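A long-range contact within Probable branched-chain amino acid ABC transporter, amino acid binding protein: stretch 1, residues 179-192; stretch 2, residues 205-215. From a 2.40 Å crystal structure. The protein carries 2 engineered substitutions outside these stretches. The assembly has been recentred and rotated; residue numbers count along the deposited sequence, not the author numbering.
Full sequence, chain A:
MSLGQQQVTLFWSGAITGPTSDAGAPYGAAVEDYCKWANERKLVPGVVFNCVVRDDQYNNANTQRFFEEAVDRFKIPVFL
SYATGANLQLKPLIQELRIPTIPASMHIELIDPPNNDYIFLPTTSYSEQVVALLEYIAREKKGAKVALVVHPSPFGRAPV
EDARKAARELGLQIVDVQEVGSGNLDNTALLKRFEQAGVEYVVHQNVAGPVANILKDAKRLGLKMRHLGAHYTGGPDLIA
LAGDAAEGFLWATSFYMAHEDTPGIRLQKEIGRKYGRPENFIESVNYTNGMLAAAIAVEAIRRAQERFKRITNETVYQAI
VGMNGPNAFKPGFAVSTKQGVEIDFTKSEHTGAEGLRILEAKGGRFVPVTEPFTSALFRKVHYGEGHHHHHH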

# COMPACT_ATOMS: atom_id res chain seq x y z
N GLU A 179 12.32 7.43 18.83
CA GLU A 179 11.98 6.66 17.69
C GLU A 179 10.49 6.37 17.71
O GLU A 179 10.02 5.84 18.64
CB GLU A 179 12.86 5.40 17.68
CG GLU A 179 14.17 5.62 16.95
CD GLU A 179 15.28 4.57 17.12
OE1 GLU A 179 15.04 3.38 17.07
OE2 GLU A 179 16.43 4.94 17.27
N VAL A 180 9.77 6.79 16.69
CA VAL A 180 8.35 6.52 16.53
C VAL A 180 8.02 5.98 15.13
O VAL A 180 8.28 6.60 14.15
CB VAL A 180 7.46 7.76 16.83
CG1 VAL A 180 6.03 7.48 16.73
CG2 VAL A 180 7.79 8.39 18.10
N GLY A 181 7.43 4.80 15.09
CA GLY A 181 7.02 4.16 13.86
C GLY A 181 5.56 4.22 13.51
O GLY A 181 4.83 4.92 14.11
N SER A 182 5.14 3.46 12.53
CA SER A 182 3.75 3.53 12.14
C SER A 182 2.91 2.78 13.19
O SER A 182 3.44 1.95 13.92
CB SER A 182 3.58 2.93 10.74
OG SER A 182 4.06 1.57 10.78
N GLY A 183 1.63 3.11 13.30
CA GLY A 183 0.83 2.53 14.35
C GLY A 183 0.90 3.33 15.64
O GLY A 183 0.44 2.84 16.68
N ASN A 184 1.48 4.54 15.59
CA ASN A 184 1.52 5.43 16.75
C ASN A 184 0.18 6.14 16.99
O ASN A 184 0.02 7.35 16.82
CB ASN A 184 2.65 6.44 16.58
CG ASN A 184 2.48 7.33 15.31
OD1 ASN A 184 1.98 6.89 14.28
ND2 ASN A 184 2.88 8.56 15.42
N LEU A 185 -0.82 5.37 17.38
CA LEU A 185 -2.19 5.88 17.61
C LEU A 185 -2.28 6.96 18.71
O LEU A 185 -3.18 7.81 18.69
CB LEU A 185 -3.12 4.71 17.94
CG LEU A 185 -3.82 4.03 16.76
CD1 LEU A 185 -3.07 4.15 15.43
CD2 LEU A 185 -4.19 2.58 17.10
N ASP A 186 -1.37 6.89 19.67
CA ASP A 186 -1.44 7.78 20.81
C ASP A 186 -0.05 8.20 21.30
O ASP A 186 0.68 7.44 21.86
CB ASP A 186 -2.29 7.16 21.94
CG ASP A 186 -2.43 8.10 23.14
OD1 ASP A 186 -2.59 9.33 22.91
OD2 ASP A 186 -2.35 7.61 24.29
N ASN A 187 0.25 9.45 21.05
CA ASN A 187 1.54 10.07 21.24
C ASN A 187 1.48 11.05 22.39
O ASN A 187 2.41 11.80 22.60
CB ASN A 187 1.85 10.84 19.96
CG ASN A 187 1.79 9.95 18.74
OD1 ASN A 187 2.74 9.23 18.46
ND2 ASN A 187 0.67 9.96 18.01
N THR A 188 0.35 11.05 23.12
CA THR A 188 0.17 11.84 24.37
C THR A 188 1.37 11.81 25.30
O THR A 188 1.93 12.86 25.60
CB THR A 188 -1.11 11.44 25.15
OG1 THR A 188 -2.25 11.71 24.34
CG2 THR A 188 -1.27 12.30 26.40
N ALA A 189 1.77 10.63 25.75
CA ALA A 189 2.91 10.53 26.64
C ALA A 189 4.18 11.21 26.08
O ALA A 189 4.92 11.89 26.79
CB ALA A 189 3.20 9.05 27.01
N LEU A 190 4.43 11.02 24.80
CA LEU A 190 5.67 11.50 24.24
C LEU A 190 5.59 13.00 24.18
O LEU A 190 6.51 13.69 24.58
CB LEU A 190 5.90 10.90 22.86
CG LEU A 190 6.88 11.63 21.98
CD1 LEU A 190 8.27 11.26 22.48
CD2 LEU A 190 6.68 11.15 20.59
N LEU A 191 4.48 13.51 23.71
CA LEU A 191 4.29 14.95 23.64
C LEU A 191 4.32 15.63 25.03
O LEU A 191 4.92 16.71 25.19
CB LEU A 191 3.02 15.28 22.84
CG LEU A 191 3.08 14.97 21.33
CD1 LEU A 191 1.70 14.89 20.73
CD2 LEU A 191 3.94 15.98 20.54
N LYS A 192 3.69 15.01 26.03
CA LYS A 192 3.74 15.50 27.44
C LYS A 192 5.17 15.52 28.01
O LYS A 192 5.53 16.45 28.69
CB LYS A 192 2.84 14.66 28.35
CG LYS A 192 1.50 15.22 28.76
CD LYS A 192 0.75 15.94 27.67
CE LYS A 192 -0.79 15.68 27.83
NZ LYS A 192 -1.60 16.57 28.76
N GLN A 205 12.13 13.02 11.29
CA GLN A 205 12.65 12.25 10.16
C GLN A 205 11.83 10.99 10.04
O GLN A 205 12.05 10.00 10.73
CB GLN A 205 14.12 11.90 10.39
CG GLN A 205 14.68 10.81 9.48
CD GLN A 205 14.91 11.25 7.99
OE1 GLN A 205 14.36 12.23 7.51
NE2 GLN A 205 15.71 10.46 7.26
N ASN A 206 10.90 10.98 9.11
CA ASN A 206 9.96 9.89 9.07
C ASN A 206 9.22 9.90 7.74
O ASN A 206 9.51 10.75 6.89
CB ASN A 206 8.98 10.13 10.21
CG ASN A 206 8.58 8.86 10.93
OD1 ASN A 206 8.47 7.81 10.30
ND2 ASN A 206 8.37 8.95 12.25
N VAL A 207 8.30 8.95 7.54
CA VAL A 207 7.33 9.09 6.47
C VAL A 207 6.17 9.82 7.10
O VAL A 207 6.19 10.07 8.31
CB VAL A 207 6.84 7.76 5.85
CG1 VAL A 207 7.85 7.25 4.77
CG2 VAL A 207 6.54 6.70 6.95
N ALA A 208 5.17 10.14 6.29
CA ALA A 208 4.12 11.04 6.69
C ALA A 208 3.09 10.52 7.72
O ALA A 208 2.59 11.31 8.50
CB ALA A 208 3.41 11.59 5.45
N GLY A 209 2.74 9.23 7.71
CA GLY A 209 1.69 8.69 8.65
C GLY A 209 2.05 8.84 10.13
O GLY A 209 1.30 9.37 10.92
N PRO A 210 3.25 8.39 10.54
CA PRO A 210 3.60 8.69 11.96
C PRO A 210 3.62 10.19 12.32
O PRO A 210 3.19 10.60 13.43
CB PRO A 210 4.99 8.07 12.12
CG PRO A 210 4.96 6.88 11.06
CD PRO A 210 4.25 7.53 9.88
N VAL A 211 4.11 11.01 11.40
CA VAL A 211 4.15 12.45 11.66
C VAL A 211 2.73 13.02 11.82
O VAL A 211 2.46 13.74 12.78
CB VAL A 211 4.96 13.23 10.59
CG1 VAL A 211 4.88 14.77 10.84
CG2 VAL A 211 6.40 12.78 10.61
N ALA A 212 1.83 12.68 10.89
CA ALA A 212 0.44 13.09 10.93
C ALA A 212 -0.23 12.75 12.27
O ALA A 212 -0.99 13.58 12.86
CB ALA A 212 -0.33 12.45 9.77
N ASN A 213 0.03 11.54 12.75
CA ASN A 213 -0.53 11.13 14.03
C ASN A 213 -0.05 12.01 15.20
O ASN A 213 -0.83 12.39 16.10
CB ASN A 213 -0.19 9.66 14.30
CG ASN A 213 -0.96 8.73 13.38
OD1 ASN A 213 -2.09 9.04 12.96
ND2 ASN A 213 -0.35 7.58 13.05
N ILE A 214 1.25 12.31 15.20
CA ILE A 214 1.80 13.19 16.20
C ILE A 214 1.14 14.59 16.13
O ILE A 214 0.75 15.12 17.17
CB ILE A 214 3.34 13.24 16.10
CG1 ILE A 214 3.94 11.93 16.60
CG2 ILE A 214 3.89 14.43 16.89
CD1 ILE A 214 5.38 11.71 16.22
N LEU A 215 0.98 15.16 14.93
CA LEU A 215 0.39 16.49 14.77
C LEU A 215 -1.05 16.52 15.22
O LEU A 215 -1.48 17.44 15.88
CB LEU A 215 0.42 16.95 13.28
CG LEU A 215 1.77 16.93 12.58
CD1 LEU A 215 1.70 17.36 11.09
CD2 LEU A 215 2.77 17.73 13.36

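Stretch 2 meets the loop of stretch 1 first through Asn206. Asn206 ND2 donates a hydrogen bond to Val180 O at 3.0 Å. The other end of the same amide is also used: Asn206 OD1 accepts from Val207 N at 3.0 Å. The side chain is thereby held at both amide atoms. Val207 and Ala208 themselves stay clear of stretch 1.

Pro210 lies in the first turn of the helix and points toward the loop. Its ring packs against backbone: Pro210 CG is 3.6 Å from Gly181 O and 3.7 Å from Ser182 CA. Its carbonyl oxygen is used twice. Asn184 ND2 donates to Pro210 O at 2.9 Å, and Ile214 N donates to the same oxygen at 3.1 Å. One carbonyl thus serves both the helix and the contact. Val211 points away, and Ala212 makes no contact.

Asn213, one turn after Pro210, turns toward stretch 1. Asn213 ND2 donates to Asn184 OD1 at 2.7 Å, with a nearly linear N-H...O angle of 170°. Asn184 therefore bridges two positions on the helix, its ND2 giving to Pro210 O and its OD1 receiving from Asn213. Asn187 braces it from within the loop: Asn184 ND2 donates to Asn187 OD1 at 3.1 Å, and Asn187 ND2 donates to Asn184 O at 2.9 Å.

Ile214 has the largest area covered by stretch 1. Its CA-to-CB bond points sideways, yet its branches reach several partners. Ile214 CD1 lies 4.3 Å from Val180 CG1, and Ile214 CG2 lies 4.0 Å from Leu191 CD2. Between these apolar contacts, Ile214 CG1 is 3.5 Å from Asn187 OD1 and 3.7 Å from Asn184 ND2. The isoleucine thus packs beside the paired asparagine amides. Leu215 points away and takes no part.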